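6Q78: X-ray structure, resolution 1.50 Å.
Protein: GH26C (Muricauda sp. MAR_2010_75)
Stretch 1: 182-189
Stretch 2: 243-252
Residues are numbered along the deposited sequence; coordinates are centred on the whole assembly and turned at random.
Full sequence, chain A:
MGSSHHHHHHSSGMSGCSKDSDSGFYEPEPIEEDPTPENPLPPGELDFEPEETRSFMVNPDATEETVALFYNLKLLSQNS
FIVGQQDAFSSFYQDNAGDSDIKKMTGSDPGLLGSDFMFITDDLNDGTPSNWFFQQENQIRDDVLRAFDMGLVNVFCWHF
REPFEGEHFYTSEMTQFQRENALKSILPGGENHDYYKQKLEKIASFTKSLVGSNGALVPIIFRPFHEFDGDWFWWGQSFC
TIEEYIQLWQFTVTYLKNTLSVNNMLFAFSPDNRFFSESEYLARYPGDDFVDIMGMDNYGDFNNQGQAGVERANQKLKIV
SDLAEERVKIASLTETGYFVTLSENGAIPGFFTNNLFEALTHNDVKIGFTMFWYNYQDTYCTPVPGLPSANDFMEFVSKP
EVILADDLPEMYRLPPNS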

# COMPACT_ATOMS: atom_id res chain seq x y z
N ALA A 182 -10.26 20.84 -5.09
CA ALA A 182 -10.66 19.47 -5.37
C ALA A 182 -11.13 18.74 -4.12
O ALA A 182 -12.19 18.12 -4.13
N LEU A 183 -10.31 18.75 -3.05
CA LEU A 183 -10.67 17.97 -1.86
C LEU A 183 -11.89 18.57 -1.18
O LEU A 183 -12.84 17.86 -0.84
N LYS A 184 -11.90 19.89 -1.02
CA LYS A 184 -13.09 20.52 -0.44
C LYS A 184 -14.35 20.13 -1.20
O LYS A 184 -15.42 19.95 -0.59
N SER A 185 -14.26 19.98 -2.53
CA SER A 185 -15.45 19.74 -3.34
C SER A 185 -16.02 18.33 -3.15
O SER A 185 -17.15 18.08 -3.58
N ILE A 186 -15.25 17.39 -2.59
CA ILE A 186 -15.77 16.03 -2.42
C ILE A 186 -16.30 15.75 -1.03
O ILE A 186 -16.87 14.67 -0.80
N LEU A 187 -16.16 16.70 -0.10
CA LEU A 187 -16.69 16.56 1.24
C LEU A 187 -18.20 16.78 1.18
O LEU A 187 -18.72 17.35 0.21
N PRO A 188 -18.93 16.32 2.18
CA PRO A 188 -20.36 16.62 2.24
C PRO A 188 -20.58 18.12 2.13
O PRO A 188 -19.90 18.91 2.79
N GLY A 189 -21.52 18.53 1.28
CA GLY A 189 -21.72 19.93 0.97
C GLY A 189 -20.91 20.42 -0.22
O GLY A 189 -21.19 21.49 -0.74
N GLU A 243 -8.71 19.31 9.58
CA GLU A 243 -10.09 18.87 9.79
C GLU A 243 -10.71 18.35 8.50
O GLU A 243 -11.46 17.37 8.52
N GLU A 244 -10.42 19.00 7.37
CA GLU A 244 -10.96 18.53 6.09
C GLU A 244 -10.40 17.16 5.72
O GLU A 244 -11.15 16.29 5.27
N TYR A 245 -9.09 16.95 5.88
CA TYR A 245 -8.52 15.65 5.54
C TYR A 245 -9.13 14.56 6.41
O TYR A 245 -9.51 13.49 5.91
N ILE A 246 -9.25 14.83 7.71
CA ILE A 246 -9.80 13.84 8.63
C ILE A 246 -11.27 13.58 8.31
O ILE A 246 -11.73 12.42 8.34
N GLN A 247 -12.03 14.63 7.99
CA GLN A 247 -13.43 14.45 7.60
C GLN A 247 -13.54 13.58 6.36
O GLN A 247 -14.42 12.73 6.27
N LEU A 248 -12.67 13.81 5.38
CA LEU A 248 -12.68 12.98 4.18
C LEU A 248 -12.40 11.52 4.52
O LEU A 248 -13.12 10.61 4.07
N TRP A 249 -11.40 11.27 5.37
CA TRP A 249 -11.07 9.90 5.73
C TRP A 249 -12.23 9.22 6.45
O TRP A 249 -12.58 8.07 6.15
N GLN A 250 -12.83 9.91 7.43
CA GLN A 250 -13.89 9.28 8.21
C GLN A 250 -15.13 9.04 7.35
O GLN A 250 -15.77 7.99 7.45
N PHE A 251 -15.48 10.02 6.50
CA PHE A 251 -16.59 9.80 5.59
C PHE A 251 -16.32 8.60 4.70
O PHE A 251 -17.22 7.75 4.50
N THR A 252 -15.10 8.47 4.20
CA THR A 252 -14.79 7.41 3.24
C THR A 252 -14.87 6.05 3.90
O THR A 252 -15.46 5.11 3.33

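The two stretches pack mainly through apolar side chains, and no direct hydrogen bond crosses between them. The helix of 243-252 presents Glu244, Gln247, Leu248 and Phe251 to the first stretch. Their spacing of three and four residues puts them on one face, and the CA-to-CB bond of each points toward the partner. Tyr245 points away and is touched only lightly.

Leu248 is the central residue on this face. Leu248 has chi1 t and chi2 p. Both methyls face the first stretch. Leu248 CD2 lies 3.5 Å from Leu183 CD1, and Leu248 CD1 lies 3.6 Å from Ile186 CD1. A third leucine, Leu187, brings its CD2 to 3.8 Å from Leu248 CB.

Leu183 points toward the helix. Its chi1 is t, but its chi2 of 147° lies between wells. In this conformation Leu183 CD1 reaches Leu248 and also sits 4.4 Å from Tyr245 CD1. The other methyl, Leu183 CD2, is 4.0 Å from Glu244 CB.

Ile186 and Leu187 both leave the backbone sideways, yet their ends come nearer to the helix. Ile186 has chi1 p and chi2 t, and this carries CD1 to Leu248. Leu187 has the common m, t pair. Leu187 CD1 lies 3.7 Å from Glu244 CG and 3.8 Å from Gln247 OE1, so the leucine packs against both apolar and polar parts of the longer side chains.

Glu244 is m, t, with a chi3 of -14°. The extended chi2 sends the carboxylate out past Leu187 to the Lys184 side chain, where Glu244 OE2 is 3.5 Å from Lys184 CG. This is a contact with the aliphatic part of the lysine. Lys184 is m, t, t, t, and its NZ stays about 4.9 Å from Glu244 OE1 and OE2, too far for a salt bridge. Glu244 OE1 is hydrogen-bonded to a residue just outside the stretches.

Pro188 closes the other end of the contact. Its CA-to-CB bond points toward the helix, and its ring has a C-gamma exo pucker. Pro188 CG is 4.2 Å from Phe251 CD1, at an oblique approach to the aromatic ring. Phe251 has chi1 t and chi2 82°. Pro188 CD lies 3.5 Å from Gln247 NE2.

Gln247 is t, t, with chi3 near 0°, so its amide extends along Leu187 and Pro188. A water bridges the stretches here. It accepts from Gln247 NE2 at 2.8 Å and donates to Pro188 O at 2.7 Å.

Within the second stretch, Thr252, with chi1 m, donates from OG1 to Leu248 O at 2.7 Å.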

# COMPACT_ATOMS: atom_id res chain seq x y z
CB ALA A 182 -9.52 18.74 -6.07
CB LEU A 183 -9.49 17.88 -0.88
CG LEU A 183 -9.78 16.95 0.32
CD1 LEU A 183 -8.51 16.22 0.83
CD2 LEU A 183 -10.38 17.70 1.47
CB LYS A 184 -12.93 22.05 -0.40
CG LYS A 184 -11.80 22.53 0.52
CD LYS A 184 -11.38 23.98 0.22
CE LYS A 184 -10.14 24.36 1.03
NZ LYS A 184 -9.67 25.73 0.66
CB SER A 185 -15.18 20.01 -4.82
OG SER A 185 -14.49 18.90 -5.41
CB ILE A 186 -14.80 14.94 -2.89
CG1 ILE A 186 -13.54 14.95 -2.04
CG2 ILE A 186 -14.55 15.07 -4.38
CD1 ILE A 186 -12.62 13.71 -2.28
CB LEU A 187 -16.07 17.63 2.13
CG LEU A 187 -14.55 17.52 2.33
CD1 LEU A 187 -14.01 18.71 3.13
CD2 LEU A 187 -14.26 16.22 3.02
CB PRO A 188 -20.78 16.06 3.60
CG PRO A 188 -19.79 14.94 3.85
CD PRO A 188 -18.48 15.47 3.30
CB GLU A 243 -10.91 20.01 10.40
CG GLU A 243 -10.47 20.38 11.85
CD GLU A 243 -9.32 21.40 11.94
OE1 GLU A 243 -9.01 21.79 13.08
OE2 GLU A 243 -8.73 21.84 10.91
CB GLU A 244 -10.68 19.54 4.99
CG GLU A 244 -11.62 20.79 5.03
CD GLU A 244 -11.14 21.97 4.20
OE1 GLU A 244 -9.98 22.01 3.76
OE2 GLU A 244 -11.95 22.93 4.01
CB TYR A 245 -6.99 15.68 5.70
CG TYR A 245 -6.36 14.40 5.25
CD1 TYR A 245 -6.02 14.22 3.90
CD2 TYR A 245 -6.14 13.36 6.15
CE1 TYR A 245 -5.48 13.00 3.47
CE2 TYR A 245 -5.60 12.15 5.72
CZ TYR A 245 -5.26 11.99 4.39
OH TYR A 245 -4.71 10.78 3.99
CB ILE A 246 -9.59 14.32 10.08
CG1 ILE A 246 -8.11 14.22 10.45
CG2 ILE A 246 -10.43 13.49 11.06
CD1 ILE A 246 -7.83 14.77 11.85
CB GLN A 247 -14.07 15.81 7.34
CG GLN A 247 -15.54 15.72 7.00
CD GLN A 247 -16.16 17.06 6.59
OE1 GLN A 247 -15.49 18.10 6.59
NE2 GLN A 247 -17.45 17.04 6.27
CB LEU A 248 -11.62 13.49 3.20
CG LEU A 248 -11.37 12.58 1.99
CD1 LEU A 248 -12.62 12.39 1.12
CD2 LEU A 248 -10.20 13.12 1.16
CB TRP A 249 -9.82 9.88 6.62
CG TRP A 249 -8.66 9.18 5.97
CD1 TRP A 249 -7.76 9.74 5.11
CD2 TRP A 249 -8.28 7.78 6.07
NE1 TRP A 249 -6.83 8.81 4.70
CE2 TRP A 249 -7.14 7.60 5.27
CE3 TRP A 249 -8.78 6.68 6.81
CZ2 TRP A 249 -6.50 6.37 5.17
CZ3 TRP A 249 -8.17 5.49 6.68
CH2 TRP A 249 -7.03 5.34 5.89
CB GLN A 250 -14.22 10.11 9.45
CG GLN A 250 -13.02 10.19 10.40
CD GLN A 250 -13.33 11.01 11.63
OE1 GLN A 250 -14.31 11.75 11.66
NE2 GLN A 250 -12.47 10.90 12.65
CB PHE A 251 -16.83 11.02 4.70
CG PHE A 251 -17.84 10.74 3.65
CD1 PHE A 251 -19.19 10.83 3.96
CD2 PHE A 251 -17.45 10.35 2.38
CE1 PHE A 251 -20.13 10.51 3.00
CE2 PHE A 251 -18.38 10.03 1.43
CZ PHE A 251 -19.72 10.10 1.73
CB THR A 252 -13.39 7.65 2.67
OG1 THR A 252 -13.40 8.90 1.97
CG2 THR A 252 -13.00 6.58 1.69
O HOH W 1 -19.07 19.19 5.39